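Local atomic coordinates of myosin-2 (Saccharomyces cerevisiae, PDB entry 6IXO), a protein that carries organelles and other cargo along actin cables for their segregation, binding cargo receptors through the globular tail domain to which this chain belongs. Residues Glu11-Leu16 / Met65-Leu70; Lys173-Val178 / Ala239-Glu244. All coordinates share one frame; numbering follows the deposited sequence.

Contact 1. Residues Glu11-Leu16 / Met65-Leu70; sequences EELYRL and MWRFGL
The rings of Tyr14 and Phe68 meet in an offset edge-to-face pair, the edge of Tyr14 turned toward the face of Phe68. Their planes stand at 76° and their centroids lie 5.9 Å apart. At the rim of the tyrosine, Phe68 CD1 lies in the ring plane, 3.8 Å from Tyr14 CD2. Phe68 has a second flat neighbour: its CZ sits over the centre of one face of the Arg67 guanidinium, 4.0 Å above that plane. Leu13 CB comes to 4.0 Å from Phe68 CE2, the two side chains crossing at about a right angle, while Leu13 CD1 touches Arg67 NH1. With CG anti to the backbone N (chi1 -172°), the Tyr14 ring starts out beside its own carbonyl carbon; its outer end packs on Leu70, whose CD2 is 3.7 Å from Tyr14 CE2 and 3.5 Å from Tyr14 OH.

Helix 53-67 ends here in a Schellman motif, and Phe68 and Leu70, on either side of Gly69, both face helix 6-18. Gly69, with positive phi, is the C-prime residue; Leu70 N bonds to Met65 O at 2.7 Å, and Gly69 N bonds to Trp66 O. Leu70 is then the N-cap residue of helix 71-90, and the apolar residues of this tight turn lie against helix 6-18. Arg67 NH1 is held by a salt bridge to Glu64 and a hydrogen bond to Gln415 of helix 403-415, whereas Glu12 pairs with Arg407 of that same C-terminal helix.

Contact 2. Residues Lys173-Val178 / Ala239-Glu244; sequences KAINAV and AICFNE
Cys241 and Ile175 are the two side chains about which this helix pair packs. The sulphur of Cys241 rests on helix 134-180 beside Ala174 and Val178: its SG is 3.7 Å from Val178 CB and equally far from the carbonyl oxygen Ala174 O, an oxygen that already accepts the helical bond from Val178 N. With SG anti to its own carbonyl carbon (chi1 -68°), the sulphur lies close enough to Ile175 CA, at 4.0 Å, to touch the backbone. Ile175 packs beside it. Its CG1 meets Ile240 CD1 at 4.0 Å, and its CD1 and CG2 both rest against the methylene Glu244 CG, CD1 at 3.9 Å; it crosses both partners at about a right angle. An alanine at Ile175 would probably open a gap beside Ile240 CD1 and take from Glu244 CG its contacts with the isoleucine CD1 and CG2.

The axes of segments 173-178 and 239-244 approach to 9.3 Å and cross at -55°, with Ile175 and Cys241 as the nearest pair of CA atoms. The first segment includes a wider pi-type turn at 175-178. Further out, Leu286 of helix 284-294 touches both Val178 and Cys241, and Val178 O accepts a hydrogen bond from Asn263. Helix 202-218 lies against Ala174 and Ala177 through Ile205, and against Val178 through Met202, so that the end of the long helix 134-180 is packed among helices 202-218, 223-247 and 284-294.

Overall arrangement
Contacts 1 and 2 lie on opposite sides of the centre of this elongated, all-helical cargo-binding domain, their centres 56 Å apart and their nearest atoms about 39 Å apart. They follow in series along the chain: contact 1 closes between helices 6-18 and 53-67 before contact 2 opens between helices 134-180 and 223-247. No helix belongs to both, but helix 134-180 links their surroundings, since Trp66 packs on its earlier part and contact 2 uses its last turns. Contact 1 lies where helix 403-415, near the C-terminal end, packs beside helix 6-18, whereas contact 2 is a buried helix crossing in the Dilute-family region. Each thus joins helices in a different half of the tail domain that binds cargo receptors.

Contact 1. Residues Glu11-Leu16 / Met65-Leu70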
loop_
_atom_site.group_PDB
_atom_site.type_symbol
_atom_site.label_atom_id
_atom_site.label_comp_id
_atom_site.label_asym_id
_atom_site.label_seq_id
_atom_site.Cartn_x
_atom_site.Cartn_y
_atom_site.Cartn_z
ATOM N N GLU A 11 -32.799 21.834 -18.892
ATOM C CA GLU A 11 -32.086 22.522 -19.956
ATOM C C GLU A 11 -30.727 23.021 -19.468
ATOM O O GLU A 11 -29.727 22.828 -20.139
ATOM C CB GLU A 11 -32.868 23.701 -20.497
ATOM C CG GLU A 11 -32.137 24.424 -21.619
ATOM C CD GLU A 11 -33.046 25.367 -22.386
ATOM O OE1 GLU A 11 -34.174 25.627 -21.904
ATOM O OE2 GLU A 11 -32.640 25.841 -23.470
ATOM N N GLU A 12 -30.713 23.694 -18.324
ATOM C CA GLU A 12 -29.458 24.242 -17.797
ATOM C C GLU A 12 -28.473 23.114 -17.527
ATOM O O GLU A 12 -27.283 23.250 -17.835
ATOM C CB GLU A 12 -29.682 25.075 -16.527
ATOM C CG GLU A 12 -28.370 25.689 -15.985
ATOM C CD GLU A 12 -28.534 26.693 -14.843
ATOM O OE1 GLU A 12 -29.632 26.825 -14.242
ATOM O OE2 GLU A 12 -27.527 27.367 -14.553
ATOM N N LEU A 13 -28.947 21.997 -16.972
ATOM C CA LEU A 13 -28.055 20.864 -16.694
ATOM C C LEU A 13 -27.422 20.384 -17.981
ATOM O O LEU A 13 -26.220 20.137 -18.057
ATOM C CB LEU A 13 -28.797 19.700 -16.048
ATOM C CG LEU A 13 -28.739 19.578 -14.541
ATOM C CD1 LEU A 13 -29.728 18.508 -14.108
ATOM C CD2 LEU A 13 -27.276 19.254 -14.070
ATOM N N TYR A 14 -28.266 20.275 -19.006
ATOM C CA TYR A 14 -27.843 19.749 -20.283
ATOM C C TYR A 14 -26.742 20.584 -20.907
ATOM O O TYR A 14 -25.751 20.048 -21.395
ATOM C CB TYR A 14 -29.036 19.677 -21.254
ATOM C CG TYR A 14 -28.682 18.963 -22.525
ATOM C CD1 TYR A 14 -28.179 19.659 -23.622
ATOM C CD2 TYR A 14 -28.820 17.578 -22.625
ATOM C CE1 TYR A 14 -27.835 19.003 -24.787
ATOM C CE2 TYR A 14 -28.491 16.912 -23.795
ATOM C CZ TYR A 14 -27.990 17.628 -24.866
ATOM O OH TYR A 14 -27.652 16.975 -26.026
ATOM N N ARG A 15 -26.923 21.897 -20.918
ATOM C CA ARG A 15 -25.887 22.782 -21.438
ATOM C C ARG A 15 -24.615 22.714 -20.606
ATOM O O ARG A 15 -23.512 22.856 -21.144
ATOM C CB ARG A 15 -26.378 24.221 -21.485
ATOM C CG ARG A 15 -27.625 24.425 -22.326
ATOM C CD ARG A 15 -27.464 23.811 -23.717
ATOM N NE ARG A 15 -28.526 24.230 -24.643
ATOM C CZ ARG A 15 -28.551 23.942 -25.944
ATOM N NH1 ARG A 15 -27.570 23.225 -26.488
ATOM N NH2 ARG A 15 -29.554 24.373 -26.702
ATOM N N LEU A 16 -24.741 22.526 -19.298
ATOM C CA LEU A 16 -23.495 22.405 -18.484
ATOM C C LEU A 16 -22.749 21.134 -18.849
ATOM O O LEU A 16 -21.523 21.108 -18.922
ATOM C CB LEU A 16 -23.802 22.432 -16.987
ATOM C CG LEU A 16 -24.234 23.821 -16.492
ATOM C CD1 LEU A 16 -24.989 23.750 -15.175
ATOM C CD2 LEU A 16 -23.023 24.772 -16.373
ATOM N N MET A 65 -24.696 12.689 -17.137
ATOM C CA MET A 65 -24.377 12.530 -18.552
ATOM C C MET A 65 -25.103 11.319 -19.148
ATOM O O MET A 65 -25.705 11.407 -20.231
ATOM C CB MET A 65 -22.877 12.394 -18.746
ATOM C CG MET A 65 -22.136 13.701 -18.632
ATOM S SD MET A 65 -20.369 13.369 -18.774
ATOM C CE MET A 65 -19.719 15.036 -18.737
ATOM N N TRP A 66 -25.070 10.192 -18.436
ATOM C CA TRP A 66 -25.802 9.018 -18.919
ATOM C C TRP A 66 -27.297 9.269 -18.997
ATOM O O TRP A 66 -27.922 8.934 -19.997
ATOM C CB TRP A 66 -25.541 7.810 -18.040
ATOM C CG TRP A 66 -24.173 7.307 -18.202
ATOM C CD1 TRP A 66 -23.312 7.576 -19.229
ATOM C CD2 TRP A 66 -23.476 6.454 -17.301
ATOM N NE1 TRP A 66 -22.126 6.931 -19.021
ATOM C CE2 TRP A 66 -22.200 6.233 -17.845
ATOM C CE3 TRP A 66 -23.819 5.844 -16.095
ATOM C CZ2 TRP A 66 -21.263 5.428 -17.232
ATOM C CZ3 TRP A 66 -22.871 5.058 -15.462
ATOM C CH2 TRP A 66 -21.607 4.849 -16.039
ATOM N N ARG A 67 -27.862 9.842 -17.938
ATOM C CA ARG A 67 -29.291 10.156 -17.901
ATOM C C ARG A 67 -29.743 10.974 -19.112
ATOM O O ARG A 67 -30.866 10.811 -19.622
ATOM C CB ARG A 67 -29.603 10.904 -16.608
ATOM C CG ARG A 67 -30.995 11.475 -16.531
ATOM C CD ARG A 67 -31.035 12.563 -15.496
ATOM N NE ARG A 67 -32.344 13.190 -15.495
ATOM C CZ ARG A 67 -32.627 14.329 -14.882
ATOM N NH1 ARG A 67 -31.675 14.976 -14.214
ATOM N NH2 ARG A 67 -33.865 14.817 -14.948
ATOM N N PHE A 68 -28.892 11.879 -19.570
ATOM C CA PHE A 68 -29.238 12.716 -20.713
ATOM C C PHE A 68 -28.739 12.090 -22.008
ATOM O O PHE A 68 -28.818 12.703 -23.051
ATOM C CB PHE A 68 -28.659 14.123 -20.546
ATOM C CG PHE A 68 -29.446 14.994 -19.599
ATOM C CD1 PHE A 68 -30.643 15.563 -20.000
ATOM C CD2 PHE A 68 -28.986 15.245 -18.310
ATOM C CE1 PHE A 68 -31.380 16.369 -19.144
ATOM C CE2 PHE A 68 -29.722 16.047 -17.438
ATOM C CZ PHE A 68 -30.921 16.616 -17.865
ATOM N N GLY A 69 -28.225 10.865 -21.929
ATOM C CA GLY A 69 -27.698 10.178 -23.094
ATOM C C GLY A 69 -26.488 10.854 -23.718
ATOM O O GLY A 69 -26.231 10.716 -24.914
ATOM N N LEU A 70 -25.718 11.586 -22.914
ATOM C CA LEU A 70 -24.495 12.194 -23.427
ATOM C C LEU A 70 -23.376 11.173 -23.303
ATOM O O LEU A 70 -22.381 11.382 -22.586
ATOM C CB LEU A 70 -24.162 13.474 -22.674
ATOM C CG LEU A 70 -25.194 14.601 -22.802
ATOM C CD1 LEU A 70 -24.812 15.724 -21.856
ATOM C CD2 LEU A 70 -25.251 15.107 -24.230
#

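Contact 2. Residues Lys173-Val178 / Ala239-Glu244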
loop_
_atom_site.group_PDB
_atom_site.type_symbol
_atom_site.label_atom_id
_atom_site.label_comp_id
_atom_site.label_asym_id
_atom_site.label_seq_id
_atom_site.Cartn_x
_atom_site.Cartn_y
_atom_site.Cartn_z
ATOM N N LYS A 173 15.089 4.147 4.266
ATOM C CA LYS A 173 15.107 4.366 5.712
ATOM C C LYS A 173 15.361 3.124 6.552
ATOM O O LYS A 173 16.008 3.227 7.597
ATOM C CB LYS A 173 13.793 4.990 6.157
ATOM C CG LYS A 173 13.510 6.258 5.376
ATOM C CD LYS A 173 12.273 6.989 5.796
ATOM C CE LYS A 173 12.143 8.275 4.974
ATOM N NZ LYS A 173 11.032 9.098 5.484
ATOM N N ALA A 174 14.852 1.978 6.116
ATOM C CA ALA A 174 14.772 0.798 6.970
ATOM C C ALA A 174 16.132 0.175 7.157
ATOM O O ALA A 174 16.479 -0.392 8.214
ATOM C CB ALA A 174 13.790 -0.220 6.367
ATOM N N ILE A 175 16.940 0.250 6.111
ATOM C CA ILE A 175 18.256 -0.347 6.242
ATOM C C ILE A 175 19.070 0.345 7.321
ATOM O O ILE A 175 19.688 -0.297 8.183
ATOM C CB ILE A 175 19.004 -0.306 4.866
ATOM C CG1 ILE A 175 18.380 -1.354 3.934
ATOM C CG2 ILE A 175 20.482 -0.566 5.077
ATOM C CD1 ILE A 175 18.920 -1.276 2.469
ATOM N N ASN A 176 19.078 1.666 7.297
ATOM C CA ASN A 176 19.828 2.365 8.332
ATOM C C ASN A 176 19.164 2.142 9.715
ATOM O O ASN A 176 19.827 1.903 10.706
ATOM C CB ASN A 176 19.918 3.861 8.035
ATOM C CG ASN A 176 20.928 4.567 8.945
ATOM O OD1 ASN A 176 20.566 5.267 9.895
ATOM N ND2 ASN A 176 22.199 4.355 8.665
ATOM N N ALA A 177 17.837 2.232 9.751
ATOM C CA ALA A 177 17.120 2.117 11.029
ATOM C C ALA A 177 17.283 0.732 11.672
ATOM O O ALA A 177 17.539 0.618 12.874
ATOM C CB ALA A 177 15.634 2.419 10.800
ATOM N N VAL A 178 17.107 -0.323 10.884
ATOM C CA VAL A 178 17.147 -1.686 11.427
ATOM C C VAL A 178 18.581 -2.178 11.636
ATOM O O VAL A 178 18.915 -2.693 12.689
ATOM C CB VAL A 178 16.386 -2.655 10.503
ATOM C CG1 VAL A 178 16.555 -4.106 10.925
ATOM C CG2 VAL A 178 14.862 -2.272 10.454
ATOM N N ALA A 239 13.705 -8.838 3.834
ATOM C CA ALA A 239 14.623 -9.291 2.768
ATOM C C ALA A 239 15.787 -8.333 2.639
ATOM O O ALA A 239 16.965 -8.753 2.697
ATOM C CB ALA A 239 13.851 -9.400 1.349
ATOM N N ILE A 240 15.481 -7.036 2.503
ATOM C CA ILE A 240 16.552 -6.091 2.152
ATOM C C ILE A 240 17.479 -5.891 3.364
ATOM O O ILE A 240 18.690 -5.718 3.187
ATOM C CB ILE A 240 16.020 -4.698 1.684
ATOM C CG1 ILE A 240 15.295 -3.972 2.815
ATOM C CG2 ILE A 240 15.158 -4.842 0.390
ATOM C CD1 ILE A 240 14.876 -2.520 2.411
ATOM N N CYS A 241 16.926 -5.909 4.589
ATOM C CA CYS A 241 17.835 -5.779 5.774
ATOM C C CYS A 241 18.681 -7.037 5.995
ATOM O O CYS A 241 19.880 -6.949 6.342
ATOM C CB CYS A 241 17.037 -5.479 7.051
ATOM S SG CYS A 241 16.309 -3.810 6.942
ATOM N N PHE A 242 18.069 -8.205 5.826
ATOM C CA PHE A 242 18.822 -9.456 5.925
ATOM C C PHE A 242 20.011 -9.461 4.945
ATOM O O PHE A 242 21.150 -9.828 5.297
ATOM C CB PHE A 242 17.922 -10.671 5.638
ATOM C CG PHE A 242 18.676 -11.986 5.682
ATOM C CD1 PHE A 242 18.902 -12.631 6.903
ATOM C CD2 PHE A 242 19.211 -12.549 4.504
ATOM C CE1 PHE A 242 19.632 -13.857 6.969
ATOM C CE2 PHE A 242 19.956 -13.781 4.550
ATOM C CZ PHE A 242 20.159 -14.424 5.799
ATOM N N ASN A 243 19.733 -9.073 3.708
ATOM C CA ASN A 243 20.742 -9.102 2.676
ATOM C C ASN A 243 21.887 -8.181 3.059
ATOM O O ASN A 243 23.034 -8.507 2.826
ATOM C CB ASN A 243 20.163 -8.702 1.321
ATOM C CG ASN A 243 19.194 -9.763 0.758
ATOM O OD1 ASN A 243 19.146 -10.904 1.242
ATOM N ND2 ASN A 243 18.469 -9.401 -0.299
ATOM N N GLU A 244 21.591 -7.039 3.661
ATOM C CA GLU A 244 22.683 -6.147 4.080
ATOM C C GLU A 244 23.463 -6.785 5.205
ATOM O O GLU A 244 24.711 -6.734 5.233
ATOM C CB GLU A 244 22.153 -4.781 4.531
ATOM C CG GLU A 244 21.600 -3.929 3.354
ATOM C CD GLU A 244 22.684 -3.546 2.362
ATOM O OE1 GLU A 244 23.861 -3.338 2.767
ATOM O OE2 GLU A 244 22.369 -3.465 1.158
#